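Local coordinates for putative tetR-family transcriptional regulatory protein (Streptomyces coelicolor, PDB 2DG8) that probably binds DNA through an N-terminal helix-turn-helix domain and regulates transcription, as in other members of the TetR family, at residues E12-A17 with Q37-P42. Sequence-based numbering, arbitrary orientation.
Sequences ERILAA and QRAGVP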
loop_
_atom_site.group_PDB
_atom_site.type_symbol
_atom_site.label_atom_id
_atom_site.label_comp_id
_atom_site.label_asym_id
_atom_site.label_seq_id
_atom_site.Cartn_x
_atom_site.Cartn_y
_atom_site.Cartn_z
ATOM N N GLU A 12 -1.090 12.858 24.652
ATOM C CA GLU A 12 -0.360 12.969 23.389
ATOM C C GLU A 12 0.817 11.997 23.381
ATOM O O GLU A 12 1.130 11.384 22.358
ATOM C CB GLU A 12 0.185 14.393 23.197
ATOM C CG GLU A 12 -0.865 15.510 23.201
ATOM C CD GLU A 12 -0.264 16.880 22.878
ATOM O OE1 GLU A 12 -1.025 17.870 22.822
ATOM O OE2 GLU A 12 0.967 16.971 22.679
ATOM N N ARG A 13 1.476 11.867 24.527
ATOM C CA ARG A 13 2.626 10.980 24.630
ATOM C C ARG A 13 2.194 9.537 24.452
ATOM O O ARG A 13 2.933 8.718 23.906
ATOM C CB ARG A 13 3.314 11.148 25.985
ATOM C CG ARG A 13 4.830 11.140 25.899
ATOM C CD ARG A 13 5.448 11.355 27.269
ATOM N NE ARG A 13 4.911 12.549 27.912
ATOM C CZ ARG A 13 4.402 12.566 29.140
ATOM N NH1 ARG A 13 3.934 13.696 29.653
ATOM N NH2 ARG A 13 4.358 11.447 29.852
ATOM N N ILE A 14 0.992 9.224 24.913
ATOM C CA ILE A 14 0.495 7.869 24.782
ATOM C C ILE A 14 0.293 7.557 23.304
ATOM O O ILE A 14 0.666 6.479 22.839
ATOM C CB ILE A 14 -0.824 7.680 25.561
ATOM C CG1 ILE A 14 -0.525 7.708 27.067
ATOM C CG2 ILE A 14 -1.486 6.359 25.165
ATOM C CD1 ILE A 14 -1.754 7.744 27.965
ATOM N N LEU A 15 -0.274 8.513 22.570
ATOM C CA LEU A 15 -0.518 8.333 21.143
ATOM C C LEU A 15 0.782 8.121 20.378
ATOM O O LEU A 15 0.877 7.233 19.527
ATOM C CB LEU A 15 -1.265 9.539 20.579
ATOM C CG LEU A 15 -2.725 9.660 21.035
ATOM C CD1 LEU A 15 -3.323 10.935 20.487
ATOM C CD2 LEU A 15 -3.522 8.447 20.560
ATOM N N ALA A 16 1.788 8.928 20.699
ATOM C CA ALA A 16 3.088 8.824 20.048
ATOM C C ALA A 16 3.734 7.463 20.306
ATOM O O ALA A 16 4.267 6.841 19.390
ATOM C CB ALA A 16 4.006 9.942 20.539
ATOM N N ALA A 17 3.684 7.007 21.555
ATOM C CA ALA A 17 4.270 5.725 21.936
ATOM C C ALA A 17 3.565 4.585 21.205
ATOM O O ALA A 17 4.181 3.566 20.863
ATOM C CB ALA A 17 4.157 5.535 23.446
ATOM N N GLN A 37 4.668 1.721 29.113
ATOM C CA GLN A 37 6.111 1.714 29.343
ATOM C C GLN A 37 6.857 2.661 28.403
ATOM O O GLN A 37 7.736 3.418 28.836
ATOM C CB GLN A 37 6.669 0.302 29.174
ATOM C CG GLN A 37 8.190 0.215 29.326
ATOM C CD GLN A 37 8.682 0.769 30.657
ATOM O OE1 GLN A 37 8.122 0.468 31.712
ATOM N NE2 GLN A 37 9.742 1.569 30.613
ATOM N N ARG A 38 6.516 2.617 27.116
ATOM C CA ARG A 38 7.169 3.480 26.136
ATOM C C ARG A 38 6.830 4.955 26.372
ATOM O O ARG A 38 7.664 5.835 26.178
ATOM C CB ARG A 38 6.749 3.091 24.717
ATOM C CG ARG A 38 7.318 1.784 24.211
ATOM C CD ARG A 38 6.691 1.433 22.869
ATOM N NE ARG A 38 7.349 0.303 22.219
ATOM C CZ ARG A 38 8.264 0.419 21.260
ATOM N NH1 ARG A 38 8.631 1.622 20.834
ATOM N NH2 ARG A 38 8.808 -0.667 20.724
ATOM N N ALA A 39 5.594 5.221 26.777
ATOM C CA ALA A 39 5.164 6.589 27.034
ATOM C C ALA A 39 5.650 7.035 28.405
ATOM O O ALA A 39 5.561 8.216 28.755
ATOM C CB ALA A 39 3.640 6.678 26.970
ATOM N N GLY A 40 6.168 6.090 29.181
ATOM C CA GLY A 40 6.637 6.432 30.511
ATOM C C GLY A 40 5.507 7.030 31.325
ATOM O O GLY A 40 5.619 8.143 31.839
ATOM N N VAL A 41 4.401 6.298 31.412
ATOM C CA VAL A 41 3.233 6.728 32.171
ATOM C C VAL A 41 2.672 5.496 32.866
ATOM O O VAL A 41 2.793 4.382 32.360
ATOM C CB VAL A 41 2.124 7.328 31.253
ATOM C CG1 VAL A 41 2.716 8.387 30.345
ATOM C CG2 VAL A 41 1.457 6.224 30.424
ATOM N N PRO A 42 2.060 5.671 34.044
ATOM C CA PRO A 42 1.516 4.487 34.713
ATOM C C PRO A 42 0.472 3.763 33.859
ATOM O O PRO A 42 -0.261 4.389 33.081
ATOM C CB PRO A 42 0.945 5.053 36.017
ATOM C CG PRO A 42 0.671 6.499 35.699
ATOM C CD PRO A 42 1.854 6.889 34.849
#
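In the N-terminal helix-turn-helix domain, which probably binds DNA as in other TetR-family proteins, helix 10-25 packs against the first helix of the helix-turn-helix, 32-39, and the turn after it. The backbones come nearest at Ala17 and Ala39, where side chains no larger than a methyl let the CA atoms lie 5.2 Å apart. Ala17 CB is 3.7 Å from Ala39 CB. Arg38 sets its CB on the same Ala17 methyl, while its extended chain carries the guanidinium to salt bridges with Glu24 and Glu25 farther along helix 10-25. Gly40, with positive phi, is the C-prime residue of a Schellman motif that ends helix 32-39 and turns the chain so that Val41 also faces helix 10-25. Val41 CG2 then meets Ile14 CG1 at 4.2 Å, the two side chains crossing at roughly a right angle, and Met46 of helix 44-49 touches both. Arg13, bent at chi3 (-53°), passes its CD 3.5 Å from Ala39 O, which lies at the guanidinium edge, in plane. Val41 CG1 comes obliquely to NH2 of Arg13, at 3.5 Å, and NH1 is salt-bridged to Asp7. An alanine in place of Arg13 would probably leave Asp7 without this partner and open a gap beside Val41 CG1 and Ala39 O. No hydrogen bond joins the two segments; the fit rests on apolar packing and the chains of two arginines, whose charged ends pair with acids outside them.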